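Local coordinates for ScaE cell-surface anchored scaffoldin protein (Ruminococcus flavefaciens, PDB 2ZF9) that probably binds, through this type III cohesin module, dockerin-bearing proteins and so attaches the cellulosome to the bacterial cell surface, at residues H70-P75 with Q146-S151; L96-K101 with G115-N120. All blocks are in the same frame, centred on the assembly; numbering follows the deposited sequence.

In the fold
Both contacts reach the same sheet of the cohesin beta-sandwich, where strand 142-149 pairs with 66-73, then comes 109-115, then 99-106. Contact 1 lies within it, joining the first two strands near the centre of the chain; contact 2, mostly in loops, lies at its border, at the open end of the 99-106/109-115 hairpin away from the turn, about 17 Å from that centre. Their centres are 22 Å apart, with nearest atoms about 9 Å apart. Along the chain, contact 2 falls wholly within the 70 residues that separate the two segments of contact 1. By its four-strand order the sheet probably corresponds to the dockerin-binding face of other cohesins.

Contact 1: residues H70-P75 with Q146-S151; sequences HIQFDP and QVAYQS
The side-chain amides of Gln72 and Gln146 meet nearly coplanar, their planes 22° apart. The methyl of Ala148 lies over one face of the Gln72 amide, its CB almost directly above CD at 3.5 Å. At the edge of the same amide, Gln72 NE2 uses the N-H on the CG side to donate to Gln146 OE1 at 3.0 Å, and that oxygen sits in the Gln72 amide plane. The Gln72 CG stands between its own backbone N and carbonyl carbon (chi1 63°), from where the extended chain reaches over strand 146-149. The third flat group, the imidazole of His70, meets the ring of Phe111 at about 35° and gives its ND1 to Asp157.

Beneath the amides, Gln72 and Gln146 form an antiparallel hydrogen-bonded pair: Gln72 N reaches Gln146 O at 2.8 Å, and Gln146 N reaches Gln72 O at 2.8 Å. Ala148 N adds a bond to His70 O at 3.0 Å. Beyond it a water takes over, accepting from His70 N at 2.9 Å and donating to Ala148 O at 2.7 Å. Ile71 and Val147, a non-hydrogen-bonded pair, turn to the opposite, buried face, where Val147 packs on Ile180 of the next strand.

The two glutamines are thus linked three times, twice by backbone and once by their amides. The amide bond couples the orientations of the two groups, with Gln72 NE2 as donor and Gln146 OE1 as acceptor. A charge lies next to the contact at Asp157, whose second oxygen also accepts Gln150 N; its carboxylate should polarise the imidazole of His70 and may favour the protonated form.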
loop_
_atom_site.group_PDB
_atom_site.type_symbol
_atom_site.label_atom_id
_atom_site.label_comp_id
_atom_site.label_asym_id
_atom_site.label_seq_id
_atom_site.Cartn_x
_atom_site.Cartn_y
_atom_site.Cartn_z
ATOM N N HIS A 70 3.416 -0.857 5.386
ATOM C CA HIS A 70 3.269 0.465 5.972
ATOM C C HIS A 70 2.898 1.446 4.881
ATOM O O HIS A 70 3.553 1.520 3.843
ATOM C CB HIS A 70 4.569 0.932 6.626
ATOM C CG HIS A 70 4.862 0.258 7.930
ATOM N ND1 HIS A 70 5.604 -0.898 8.018
ATOM C CD2 HIS A 70 4.550 0.606 9.205
ATOM C CE1 HIS A 70 5.728 -1.249 9.287
ATOM N NE2 HIS A 70 5.102 -0.345 10.031
ATOM N N ILE A 71 1.841 2.211 5.112
ATOM C CA ILE A 71 1.442 3.201 4.133
ATOM C C ILE A 71 1.719 4.558 4.758
ATOM O O ILE A 71 1.298 4.815 5.881
ATOM C CB ILE A 71 -0.082 3.050 3.809
ATOM C CG1 ILE A 71 -0.298 1.685 3.128
ATOM C CG2 ILE A 71 -0.596 4.228 2.928
ATOM C CD1 ILE A 71 -1.729 1.311 3.020
ATOM N N GLN A 72 2.444 5.407 4.044
ATOM C CA GLN A 72 2.727 6.742 4.570
ATOM C C GLN A 72 2.213 7.770 3.570
ATOM O O GLN A 72 2.111 7.469 2.373
ATOM C CB GLN A 72 4.226 6.944 4.811
ATOM C CG GLN A 72 5.048 6.877 3.568
ATOM C CD GLN A 72 6.527 7.032 3.852
ATOM O OE1 GLN A 72 7.002 6.766 4.980
ATOM N NE2 GLN A 72 7.273 7.436 2.831
ATOM N N PHE A 73 1.885 8.958 4.064
ATOM C CA PHE A 73 1.301 9.981 3.192
ATOM C C PHE A 73 1.791 11.387 3.578
ATOM O O PHE A 73 2.261 11.631 4.693
ATOM C CB PHE A 73 -0.231 9.913 3.238
ATOM C CG PHE A 73 -0.791 9.789 4.644
ATOM C CD1 PHE A 73 -1.083 8.516 5.198
ATOM C CD2 PHE A 73 -1.039 10.941 5.426
ATOM C CE1 PHE A 73 -1.586 8.391 6.502
ATOM C CE2 PHE A 73 -1.556 10.829 6.727
ATOM C CZ PHE A 73 -1.834 9.528 7.274
ATOM N N ASP A 74 1.662 12.295 2.632
ATOM C CA ASP A 74 1.978 13.716 2.850
ATOM C C ASP A 74 1.392 14.145 4.201
ATOM O O ASP A 74 0.190 14.000 4.415
ATOM C CB ASP A 74 1.305 14.518 1.716
ATOM C CG ASP A 74 1.830 15.935 1.620
ATOM O OD1 ASP A 74 2.395 16.287 0.557
ATOM O OD2 ASP A 74 1.706 16.651 2.625
ATOM N N PRO A 75 2.229 14.685 5.122
ATOM C CA PRO A 75 1.776 15.083 6.460
ATOM C C PRO A 75 0.646 16.141 6.443
ATOM O O PRO A 75 -0.026 16.329 7.429
ATOM C CB PRO A 75 3.043 15.674 7.106
ATOM C CG PRO A 75 4.160 15.183 6.304
ATOM C CD PRO A 75 3.654 15.007 4.914
ATOM N N GLN A 146 2.082 6.494 -0.246
ATOM C CA GLN A 146 3.172 5.605 -0.573
ATOM C C GLN A 146 3.219 4.356 0.310
ATOM O O GLN A 146 2.979 4.415 1.520
ATOM C CB GLN A 146 4.504 6.346 -0.403
ATOM C CG GLN A 146 4.664 7.547 -1.313
ATOM C CD GLN A 146 5.992 8.269 -1.076
ATOM O OE1 GLN A 146 6.479 8.364 0.058
ATOM N NE2 GLN A 146 6.565 8.778 -2.138
ATOM N N VAL A 147 3.612 3.242 -0.301
ATOM C CA VAL A 147 4.132 2.102 0.474
ATOM C C VAL A 147 5.580 2.379 0.819
ATOM O O VAL A 147 6.357 2.744 -0.052
ATOM C CB VAL A 147 4.085 0.774 -0.339
ATOM C CG1 VAL A 147 4.734 -0.397 0.512
ATOM C CG2 VAL A 147 2.609 0.442 -0.724
ATOM N N ALA A 148 5.942 2.203 2.086
ATOM C CA ALA A 148 7.306 2.474 2.546
ATOM C C ALA A 148 7.897 1.194 3.146
ATOM O O ALA A 148 7.169 0.418 3.744
ATOM C CB ALA A 148 7.279 3.587 3.621
ATOM N N TYR A 149 9.217 1.020 3.039
ATOM C CA TYR A 149 9.918 -0.149 3.554
ATOM C C TYR A 149 10.979 0.320 4.554
ATOM O O TYR A 149 11.684 1.298 4.315
ATOM C CB TYR A 149 10.632 -0.954 2.403
ATOM C CG TYR A 149 11.377 -2.146 2.971
ATOM C CD1 TYR A 149 10.692 -3.298 3.298
ATOM C CD2 TYR A 149 12.755 -2.105 3.234
ATOM C CE1 TYR A 149 11.314 -4.381 3.893
ATOM C CE2 TYR A 149 13.399 -3.204 3.838
ATOM C CZ TYR A 149 12.645 -4.337 4.177
ATOM O OH TYR A 149 13.226 -5.458 4.737
ATOM N N GLN A 150 11.133 -0.402 5.658
ATOM C CA GLN A 150 12.426 -0.392 6.349
ATOM C C GLN A 150 12.688 -1.692 7.075
ATOM O O GLN A 150 11.770 -2.458 7.276
ATOM C CB GLN A 150 12.564 0.789 7.295
ATOM C CG GLN A 150 11.676 0.775 8.489
ATOM C CD GLN A 150 11.337 2.193 8.902
ATOM O OE1 GLN A 150 10.989 3.020 8.063
ATOM N NE2 GLN A 150 11.453 2.486 10.194
ATOM N N SER A 151 13.948 -1.909 7.478
ATOM C CA SER A 151 14.333 -3.103 8.235
ATOM C C SER A 151 13.745 -2.975 9.631
ATOM O O SER A 151 13.922 -1.956 10.281
ATOM C CB SER A 151 15.870 -3.205 8.350
ATOM O OG SER A 151 16.300 -4.500 8.798
HETATM O O HOH W 1 5.600 -1.737 3.749
#

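Contact 2: residues L96-K101 with G115-N120; sequences LLELKK and GSSTNN
Leu99 and Gly115 form an antiparallel hydrogen-bonded pair, and with Glu98 also facing Gly115 the arrangement is a classic beta bulge, placed where strand 99-106 begins and strand 109-115 runs out into a loop. The backbone bonds run both ways: Leu99 N to Gly115 O at 3.0 Å, with the donor 40° above the carbonyl plane, and Gly115 N to Leu99 O at 2.9 Å. Farther out, a water links the backbones, from Leu96 N to Asn120 O.

Polar side chains extend the contact past the bulge. The extended Glu98 carries its carboxylate to Ser117, with OE2 2.8 Å from Ser117 OG and a weak bond from Ser117 N to OE1. A second water, donating to the same OE2, also bridges to Thr118 OG1. Within its own segment, Lys100 NZ folds back onto the loop before its strand and holds that loop's shape, donating to Leu97 O at 2.8 Å and to Ala94 O.

Van der Waals contacts centre on Asn120. Leu96 and Asn120 meet obliquely, CB of the leucine 3.6 Å from Asn120 O and its CD1 against Asn120 CB. The buried Leu97 slides past Asn120 in the opposite direction, bringing CD2 to 3.6 Å from OD1.

Ser116 OG, anti to its backbone N (chi1 -153°), joins these parts: it weakly accepts Glu98 N and donates to Asn120 OD1 at 2.9 Å.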
loop_
_atom_site.group_PDB
_atom_site.type_symbol
_atom_site.label_atom_id
_atom_site.label_comp_id
_atom_site.label_asym_id
_atom_site.label_seq_id
_atom_site.Cartn_x
_atom_site.Cartn_y
_atom_site.Cartn_z
ATOM N N LEU A 96 -10.259 -14.056 1.641
ATOM C CA LEU A 96 -9.997 -15.388 2.187
ATOM C C LEU A 96 -8.892 -15.412 3.239
ATOM O O LEU A 96 -8.726 -16.420 3.919
ATOM C CB LEU A 96 -9.599 -16.361 1.074
ATOM C CG LEU A 96 -10.527 -16.429 -0.143
ATOM C CD1 LEU A 96 -9.956 -17.464 -1.118
ATOM C CD2 LEU A 96 -11.992 -16.739 0.274
ATOM N N LEU A 97 -8.113 -14.328 3.372
ATOM C CA LEU A 97 -7.024 -14.335 4.370
ATOM C C LEU A 97 -7.610 -14.391 5.767
ATOM O O LEU A 97 -8.552 -13.673 6.064
ATOM C CB LEU A 97 -6.092 -13.121 4.190
ATOM C CG LEU A 97 -5.432 -13.060 2.809
ATOM C CD1 LEU A 97 -4.791 -11.687 2.601
ATOM C CD2 LEU A 97 -4.382 -14.137 2.609
ATOM N N GLU A 98 -7.078 -15.277 6.623
ATOM C CA GLU A 98 -7.671 -15.518 7.937
ATOM C C GLU A 98 -7.377 -14.412 8.958
ATOM O O GLU A 98 -8.221 -14.132 9.804
ATOM C CB GLU A 98 -7.210 -16.880 8.461
ATOM C CG GLU A 98 -7.703 -17.994 7.516
ATOM C CD GLU A 98 -6.934 -19.314 7.655
ATOM O OE1 GLU A 98 -6.127 -19.478 8.595
ATOM O OE2 GLU A 98 -7.161 -20.178 6.801
ATOM N N LEU A 99 -6.210 -13.769 8.835
ATOM C CA LEU A 99 -5.803 -12.665 9.729
ATOM C C LEU A 99 -5.699 -11.372 8.907
ATOM O O LEU A 99 -5.036 -11.346 7.838
ATOM C CB LEU A 99 -4.437 -12.967 10.345
ATOM C CG LEU A 99 -3.715 -11.785 11.047
ATOM C CD1 LEU A 99 -4.522 -11.163 12.207
ATOM C CD2 LEU A 99 -2.303 -12.179 11.542
ATOM N N LYS A 100 -6.349 -10.314 9.378
ATOM C CA LYS A 100 -6.250 -8.991 8.736
ATOM C C LYS A 100 -6.318 -7.954 9.844
ATOM O O LYS A 100 -7.257 -7.969 10.654
ATOM C CB LYS A 100 -7.421 -8.743 7.775
ATOM C CG LYS A 100 -7.503 -9.706 6.612
ATOM C CD LYS A 100 -8.684 -9.457 5.693
ATOM C CE LYS A 100 -9.970 -10.102 6.199
ATOM N NZ LYS A 100 -10.204 -11.452 5.640
ATOM N N LYS A 101 -5.343 -7.053 9.903
ATOM C CA LYS A 101 -5.465 -5.948 10.871
ATOM C C LYS A 101 -4.858 -4.648 10.352
ATOM O O LYS A 101 -3.875 -4.668 9.581
ATOM C CB LYS A 101 -4.841 -6.322 12.233
ATOM C CG LYS A 101 -3.386 -6.703 12.155
ATOM C CD LYS A 101 -2.665 -6.641 13.519
ATOM C CE LYS A 101 -1.129 -6.640 13.285
ATOM N NZ LYS A 101 -0.311 -6.841 14.524
ATOM N N GLY A 115 -2.384 -12.504 7.265
ATOM C CA GLY A 115 -1.796 -13.836 7.413
ATOM C C GLY A 115 -2.846 -14.847 7.050
ATOM O O GLY A 115 -4.019 -14.511 6.975
ATOM N N SER A 116 -2.429 -16.102 6.851
ATOM C CA SER A 116 -3.362 -17.174 6.568
ATOM C C SER A 116 -2.620 -18.514 6.667
ATOM O O SER A 116 -1.366 -18.547 6.725
ATOM C CB SER A 116 -3.917 -17.019 5.155
ATOM O OG SER A 116 -5.198 -17.607 5.090
ATOM N N SER A 117 -3.379 -19.604 6.677
ATOM C CA SER A 117 -2.779 -20.942 6.817
ATOM C C SER A 117 -2.434 -21.533 5.456
ATOM O O SER A 117 -1.688 -22.494 5.389
ATOM C CB SER A 117 -3.717 -21.890 7.587
ATOM O OG SER A 117 -4.975 -21.988 6.928
ATOM N N THR A 118 -2.967 -20.956 4.382
ATOM C CA THR A 118 -2.633 -21.357 3.000
ATOM C C THR A 118 -2.476 -20.070 2.161
ATOM O O THR A 118 -2.848 -18.994 2.611
ATOM C CB THR A 118 -3.759 -22.192 2.316
ATOM O OG1 THR A 118 -4.948 -21.387 2.235
ATOM C CG2 THR A 118 -4.080 -23.477 3.092
ATOM N N ASN A 119 -1.944 -20.194 0.944
ATOM C CA ASN A 119 -1.704 -19.041 0.096
ATOM C C ASN A 119 -2.979 -18.635 -0.633
ATOM O O ASN A 119 -3.098 -18.787 -1.853
ATOM C CB ASN A 119 -0.553 -19.309 -0.888
ATOM C CG ASN A 119 0.757 -19.515 -0.182
ATOM O OD1 ASN A 119 1.077 -18.778 0.750
ATOM N ND2 ASN A 119 1.541 -20.519 -0.620
ATOM N N ASN A 120 -3.942 -18.131 0.127
ATOM C CA ASN A 120 -5.211 -17.765 -0.458
ATOM C C ASN A 120 -5.465 -16.257 -0.568
ATOM O O ASN A 120 -6.599 -15.819 -0.751
ATOM C CB ASN A 120 -6.381 -18.532 0.230
ATOM C CG ASN A 120 -6.459 -18.290 1.713
ATOM O OD1 ASN A 120 -5.702 -17.483 2.263
ATOM N ND2 ASN A 120 -7.394 -18.986 2.393
HETATM O O HOH W 2 -8.021 -13.497 -0.103
HETATM O O HOH W 3 -6.293 -21.464 4.527
#